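Local coordinates for siderophore-interacting protein (Aeromonas hydrophila, PDB 6K2L) that binds FAD and, as in other siderophore-interacting proteins, probably reduces the ferric iron of siderophores so that the metal can be released, at residues Glu202-Leu207 / Val226-His231; Arg188-Ser193 / Ala198-Tyr203. The protein carries 1 engineered substitution. All coordinates share one frame; numbering follows the deposited sequence.

Contact 1. Residues Glu202-Leu207 / Val226-His231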
loop_
_atom_site.group_PDB
_atom_site.type_symbol
_atom_site.label_atom_id
_atom_site.label_comp_id
_atom_site.label_asym_id
_atom_site.label_seq_id
_atom_site.Cartn_x
_atom_site.Cartn_y
_atom_site.Cartn_z
ATOM N N GLU A 202 -23.606 -11.589 -17.354
ATOM C CA GLU A 202 -24.374 -12.759 -16.960
ATOM C C GLU A 202 -23.719 -13.479 -15.791
ATOM O O GLU A 202 -24.387 -13.766 -14.781
ATOM C CB GLU A 202 -24.547 -13.715 -18.147
ATOM C CG GLU A 202 -25.192 -15.027 -17.734
ATOM C CD GLU A 202 -25.854 -15.789 -18.886
ATOM O OE1 GLU A 202 -25.162 -16.579 -19.585
ATOM O OE2 GLU A 202 -27.079 -15.609 -19.094
ATOM N N TYR A 203 -22.407 -13.748 -15.888
ATOM C CA TYR A 203 -21.742 -14.513 -14.832
ATOM C C TYR A 203 -21.780 -13.783 -13.506
ATOM O O TYR A 203 -22.068 -14.392 -12.472
ATOM C CB TYR A 203 -20.303 -14.811 -15.203
ATOM C CG TYR A 203 -19.401 -15.074 -14.023
ATOM C CD1 TYR A 203 -19.375 -16.329 -13.407
ATOM C CD2 TYR A 203 -18.566 -14.070 -13.520
ATOM C CE1 TYR A 203 -18.528 -16.594 -12.324
ATOM C CE2 TYR A 203 -17.728 -14.313 -12.443
ATOM C CZ TYR A 203 -17.707 -15.584 -11.857
ATOM O OH TYR A 203 -16.867 -15.828 -10.804
ATOM N N PHE A 204 -21.493 -12.481 -13.514
ATOM C CA PHE A 204 -21.419 -11.741 -12.258
ATOM C C PHE A 204 -22.786 -11.523 -11.655
ATOM O O PHE A 204 -22.905 -11.445 -10.425
ATOM C CB PHE A 204 -20.723 -10.383 -12.418
ATOM C CG PHE A 204 -19.855 -10.023 -11.235
ATOM C CD1 PHE A 204 -18.524 -10.431 -11.192
ATOM C CD2 PHE A 204 -20.377 -9.334 -10.147
ATOM C CE1 PHE A 204 -17.712 -10.140 -10.097
ATOM C CE2 PHE A 204 -19.577 -9.032 -9.049
ATOM C CZ PHE A 204 -18.233 -9.444 -9.029
ATOM N N THR A 205 -23.821 -11.402 -12.490
ATOM C CA THR A 205 -25.159 -11.260 -11.937
ATOM C C THR A 205 -25.669 -12.582 -11.367
ATOM O O THR A 205 -26.495 -12.558 -10.447
ATOM C CB THR A 205 -26.113 -10.697 -12.998
ATOM O OG1 THR A 205 -26.062 -11.502 -14.188
ATOM C CG2 THR A 205 -25.735 -9.244 -13.351
ATOM N N SER A 206 -25.172 -13.731 -11.875
ATOM C CA SER A 206 -25.514 -15.028 -11.289
ATOM C C SER A 206 -24.954 -15.245 -9.879
ATOM O O SER A 206 -25.431 -16.150 -9.185
ATOM C CB SER A 206 -25.027 -16.183 -12.180
ATOM O OG SER A 206 -23.627 -16.454 -12.035
ATOM N N LEU A 207 -23.935 -14.460 -9.433
ATOM C CA LEU A 207 -23.338 -14.774 -8.134
ATOM C C LEU A 207 -24.177 -14.202 -6.990
ATOM O O LEU A 207 -24.677 -13.077 -7.077
ATOM C CB LEU A 207 -21.914 -14.230 -8.019
ATOM C CG LEU A 207 -20.922 -14.480 -9.149
ATOM C CD1 LEU A 207 -19.841 -13.391 -9.127
ATOM C CD2 LEU A 207 -20.301 -15.876 -9.100
ATOM N N VAL A 226 -21.656 0.352 -15.883
ATOM C CA VAL A 226 -23.053 0.765 -15.776
ATOM C C VAL A 226 -23.995 -0.419 -15.538
ATOM O O VAL A 226 -24.815 -0.365 -14.601
ATOM C CB VAL A 226 -23.437 1.592 -17.009
ATOM C CG1 VAL A 226 -24.946 1.687 -17.131
ATOM C CG2 VAL A 226 -22.788 2.973 -16.891
ATOM N N PRO A 227 -23.939 -1.497 -16.327
ATOM C CA PRO A 227 -24.813 -2.633 -16.019
ATOM C C PRO A 227 -24.598 -3.183 -14.626
ATOM O O PRO A 227 -25.578 -3.561 -13.975
ATOM C CB PRO A 227 -24.464 -3.668 -17.101
ATOM C CG PRO A 227 -23.162 -3.236 -17.687
ATOM C CD PRO A 227 -23.150 -1.737 -17.551
ATOM N N MET A 228 -23.357 -3.221 -14.132
ATOM C CA MET A 228 -23.121 -3.761 -12.794
ATOM C C MET A 228 -23.683 -2.850 -11.710
ATOM O O MET A 228 -24.304 -3.338 -10.757
ATOM C CB MET A 228 -21.620 -3.996 -12.565
ATOM C CG MET A 228 -20.979 -5.103 -13.444
ATOM S SD MET A 228 -21.900 -6.664 -13.538
ATOM C CE MET A 228 -22.155 -7.030 -11.786
ATOM N N ARG A 229 -23.479 -1.534 -11.825
ATOM C CA ARG A 229 -24.063 -0.636 -10.838
ATOM C C ARG A 229 -25.576 -0.749 -10.835
ATOM O O ARG A 229 -26.206 -0.710 -9.768
ATOM C CB ARG A 229 -23.650 0.811 -11.098
ATOM C CG ARG A 229 -24.372 1.815 -10.188
ATOM C CD ARG A 229 -23.841 3.221 -10.341
ATOM N NE ARG A 229 -24.400 3.880 -11.521
ATOM C CZ ARG A 229 -24.136 5.136 -11.877
ATOM N NH1 ARG A 229 -23.316 5.888 -11.147
ATOM N NH2 ARG A 229 -24.692 5.642 -12.965
ATOM N N ARG A 230 -26.180 -0.910 -12.007
ATOM C CA ARG A 230 -27.625 -1.041 -11.997
ATOM C C ARG A 230 -28.059 -2.357 -11.370
ATOM O O ARG A 230 -29.043 -2.382 -10.624
ATOM C CB ARG A 230 -28.175 -0.890 -13.411
ATOM C CG ARG A 230 -29.556 -0.264 -13.439
ATOM C CD ARG A 230 -30.186 -0.469 -14.775
ATOM N NE ARG A 230 -29.695 0.502 -15.750
ATOM C CZ ARG A 230 -28.779 0.254 -16.682
ATOM N NH1 ARG A 230 -28.213 -0.951 -16.762
ATOM N NH2 ARG A 230 -28.428 1.220 -17.531
ATOM N N HIS A 231 -27.364 -3.454 -11.664
ATOM C CA HIS A 231 -27.690 -4.710 -11.003
ATOM C C HIS A 231 -27.667 -4.560 -9.489
ATOM O O HIS A 231 -28.598 -4.998 -8.798
ATOM C CB HIS A 231 -26.720 -5.800 -11.425
ATOM C CG HIS A 231 -26.969 -7.106 -10.742
ATOM N ND1 HIS A 231 -26.045 -7.710 -9.914
ATOM C CD2 HIS A 231 -28.054 -7.915 -10.750
ATOM C CE1 HIS A 231 -26.547 -8.841 -9.450
ATOM N NE2 HIS A 231 -27.766 -8.986 -9.940
#
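M228 of the helix 222-235 sends its side chain across to F204 of the helix 198-205. Followed outward, its CB and CG stay on the side of their own helix; CG lies anti to the carbonyl carbon (chi1 -66°), and bends at chi2 and chi3 then carry the thioether over to the neighbouring helix. SD stands 4.1 Å from F204 CB and 5.4 Å from the centroid of the F204 ring, well off the ring normal, which makes this an oblique Met-aromatic contact. The methyl beyond it comes closest: M228 CE is 3.3 Å from F204 CD2 and 3.7 Å from F204 CB, so it packs obliquely against the CB and CD2 side of the phenyl group. A face of that ring is covered by L207 CD1, 3.8 Å above the plane.

One turn further along the second helix, H231 meets T205. The methyl CG2 of T205 sits over the centre of the imidazole, 3.6 Å from the ring centroid and 12° off its normal, a clear CH-pi contact. T205 OG1 turns instead to its own helix, where the backbone oxygens of V201 and E202 both lie within hydrogen-bonding distance. No hydrogen bond links the two segments.

Both segments lie in the part of the chain with the five-stranded parallel sheet, consistent with a ferredoxin-reductase-like nucleotide-binding domain. Helix 198-205 rests on that sheet through F204, which touches H165 and A167 on strand 163-170 and Y140 and V142 on strand 138-144. Helix 222-235 packs beside it through M228 and H231, and H231 also touches L209, in the loop before strand 214-218.

Contact 2. Residues Arg188-Ser193 / Ala198-Tyr203; sequences RWFVGS and APLVEY
F190 points from strand 185-191 at the start of the helix 198-205 and offers it a ring face. L200 CA lies over the middle of that face, 3.8 Å from the F190 centroid and only 9° off the normal, so the phenyl group lies flat against the helix backbone. Around this point the F190 rim has different neighbours: CD2 is 4.0 Å from L200 CG, CD1 is 4.0 Å from P199 CB, and CZ is 3.6 Å from Y203 CB. The F190 and Y203 rings are inclined at 48° with centroids 5.5 Å apart, an oblique ring pair.

R188, two residues earlier on the same side of the strand, folds over the phenol. With CG anti to the backbone N, that carbon is set above one face of the Y203 ring, offset toward the rim; bends at chi2 and chi3 then bring the guanidinium back to the phenol, with Y203 CE1 over one of its faces. The guanidinium is tilted 39° from the phenol plane; its NH1 comes within 3.5 Å of Y203 CE1.

Strand and helix run nearly antiparallel, consistent with a strand-to-helix connection in a Rossmann-like layer. With no hydrogen bond between the segments, dispersion and CH-pi contacts hold them. The aliphatic part of R188 extends this apolar surface and its guanidinium lies against the phenol rim; R188 as a whole is exposed, so its charge probably stays hydrated.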
loop_
_atom_site.group_PDB
_atom_site.type_symbol
_atom_site.label_atom_id
_atom_site.label_comp_id
_atom_site.label_asym_id
_atom_site.label_seq_id
_atom_site.Cartn_x
_atom_site.Cartn_y
_atom_site.Cartn_z
ATOM N N ARG A 188 -11.952 -14.521 -12.034
ATOM C CA ARG A 188 -12.472 -15.114 -13.269
ATOM C C ARG A 188 -12.200 -14.197 -14.468
ATOM O O ARG A 188 -12.660 -13.050 -14.516
ATOM C CB ARG A 188 -13.970 -15.419 -13.121
ATOM C CG ARG A 188 -14.612 -16.132 -14.310
ATOM C CD ARG A 188 -14.270 -17.621 -14.361
ATOM N NE ARG A 188 -14.718 -18.374 -13.179
ATOM C CZ ARG A 188 -15.893 -18.999 -13.086
ATOM N NH1 ARG A 188 -16.764 -18.969 -14.104
ATOM N NH2 ARG A 188 -16.194 -19.655 -11.967
ATOM N N TRP A 189 -11.454 -14.702 -15.435
ATOM C CA TRP A 189 -11.045 -13.927 -16.598
ATOM C C TRP A 189 -11.952 -14.211 -17.795
ATOM O O TRP A 189 -12.271 -15.363 -18.108
ATOM C CB TRP A 189 -9.590 -14.234 -16.965
ATOM C CG TRP A 189 -8.541 -13.818 -15.923
ATOM C CD1 TRP A 189 -8.132 -14.538 -14.832
ATOM C CD2 TRP A 189 -7.755 -12.612 -15.913
ATOM N NE1 TRP A 189 -7.145 -13.860 -14.149
ATOM C CE2 TRP A 189 -6.898 -12.676 -14.794
ATOM C CE3 TRP A 189 -7.693 -11.489 -16.741
ATOM C CZ2 TRP A 189 -6.012 -11.646 -14.470
ATOM C CZ3 TRP A 189 -6.808 -10.484 -16.423
ATOM C CH2 TRP A 189 -5.978 -10.571 -15.291
ATOM N N PHE A 190 -12.359 -13.152 -18.472
ATOM C CA PHE A 190 -13.145 -13.232 -19.690
ATOM C C PHE A 190 -12.313 -12.605 -20.794
ATOM O O PHE A 190 -11.822 -11.480 -20.632
ATOM C CB PHE A 190 -14.485 -12.518 -19.517
ATOM C CG PHE A 190 -15.424 -13.245 -18.608
ATOM C CD1 PHE A 190 -16.403 -14.050 -19.130
ATOM C CD2 PHE A 190 -15.301 -13.156 -17.223
ATOM C CE1 PHE A 190 -17.266 -14.729 -18.304
ATOM C CE2 PHE A 190 -16.156 -13.844 -16.385
ATOM C CZ PHE A 190 -17.148 -14.627 -16.929
ATOM N N VAL A 191 -12.100 -13.352 -21.875
ATOM C CA VAL A 191 -11.461 -12.829 -23.073
ATOM C C VAL A 191 -12.547 -12.313 -24.001
ATOM O O VAL A 191 -13.558 -12.991 -24.215
ATOM C CB VAL A 191 -10.612 -13.902 -23.765
ATOM C CG1 VAL A 191 -10.004 -13.331 -25.048
ATOM C CG2 VAL A 191 -9.516 -14.391 -22.810
ATOM N N GLY A 192 -12.350 -11.111 -24.538
ATOM C CA GLY A 192 -13.272 -10.571 -25.519
ATOM C C GLY A 192 -13.008 -9.103 -25.770
ATOM O O GLY A 192 -12.194 -8.456 -25.101
ATOM N N SER A 193 -13.722 -8.580 -26.751
ATOM C CA SER A 193 -13.623 -7.186 -27.118
ATOM C C SER A 193 -14.571 -6.363 -26.250
ATOM O O SER A 193 -15.513 -6.917 -25.666
ATOM C CB SER A 193 -13.945 -7.045 -28.603
ATOM O OG SER A 193 -14.507 -5.787 -28.911
ATOM N N ALA A 198 -21.527 -9.288 -22.416
ATOM C CA ALA A 198 -22.632 -10.085 -21.893
ATOM C C ALA A 198 -22.185 -11.333 -21.144
ATOM O O ALA A 198 -22.771 -11.603 -20.084
ATOM C CB ALA A 198 -23.609 -10.449 -23.018
ATOM N N PRO A 199 -21.195 -12.126 -21.594
ATOM C CA PRO A 199 -20.779 -13.275 -20.746
ATOM C C PRO A 199 -20.364 -12.847 -19.340
ATOM O O PRO A 199 -20.910 -13.367 -18.350
ATOM C CB PRO A 199 -19.619 -13.903 -21.539
ATOM C CG PRO A 199 -19.822 -13.432 -22.957
ATOM C CD PRO A 199 -20.386 -12.045 -22.826
ATOM N N LEU A 200 -19.431 -11.887 -19.223
ATOM C CA LEU A 200 -19.049 -11.381 -17.906
ATOM C C LEU A 200 -20.271 -10.968 -17.091
ATOM O O LEU A 200 -20.385 -11.339 -15.919
ATOM C CB LEU A 200 -18.081 -10.204 -18.037
ATOM C CG LEU A 200 -17.322 -9.786 -16.767
ATOM C CD1 LEU A 200 -15.960 -9.221 -17.114
ATOM C CD2 LEU A 200 -18.100 -8.777 -15.926
ATOM N N VAL A 201 -21.178 -10.173 -17.684
ATOM C CA VAL A 201 -22.281 -9.596 -16.909
ATOM C C VAL A 201 -23.247 -10.670 -16.458
ATOM O O VAL A 201 -23.675 -10.677 -15.299
ATOM C CB VAL A 201 -23.018 -8.495 -17.694
ATOM C CG1 VAL A 201 -24.120 -7.884 -16.832
ATOM C CG2 VAL A 201 -22.047 -7.428 -18.102
ATOM N N GLU A 202 -23.606 -11.589 -17.354
ATOM C CA GLU A 202 -24.374 -12.759 -16.960
ATOM C C GLU A 202 -23.719 -13.479 -15.791
ATOM O O GLU A 202 -24.387 -13.766 -14.781
ATOM C CB GLU A 202 -24.547 -13.715 -18.147
ATOM C CG GLU A 202 -25.192 -15.027 -17.734
ATOM C CD GLU A 202 -25.854 -15.789 -18.886
ATOM O OE1 GLU A 202 -25.162 -16.579 -19.585
ATOM O OE2 GLU A 202 -27.079 -15.609 -19.094
ATOM N N TYR A 203 -22.407 -13.748 -15.888
ATOM C CA TYR A 203 -21.742 -14.513 -14.832
ATOM C C TYR A 203 -21.780 -13.783 -13.506
ATOM O O TYR A 203 -22.068 -14.392 -12.472
ATOM C CB TYR A 203 -20.303 -14.811 -15.203
ATOM C CG TYR A 203 -19.401 -15.074 -14.023
ATOM C CD1 TYR A 203 -19.375 -16.329 -13.407
ATOM C CD2 TYR A 203 -18.566 -14.070 -13.520
ATOM C CE1 TYR A 203 -18.528 -16.594 -12.324
ATOM C CE2 TYR A 203 -17.728 -14.313 -12.443
ATOM C CZ TYR A 203 -17.707 -15.584 -11.857
ATOM O OH TYR A 203 -16.867 -15.828 -10.804
#

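Both contacts use the helix 198-205 but engage different sides of it; their segments overlap at E202 and Y203, of which Y203 works in contact 2. Contact 1 is partly buried, with F204 and M228 inside, and joins this helix to helix 222-235; contact 2 lies at the surface and joins it to 185-191, an outermost strand of the parallel sheet within the chain. Their centres are 11 Å apart, and V201, facing away from the strand of contact 2, has CG1 4.2 Å from M228 SD. Neither has a hydrogen bond between its segments. The helix pair relies on a thioether and methyl groups meeting rings, whereas the strand contact, burying 279 Å² against 207 Å², adds an aromatic pair and an arginine folded over a phenol.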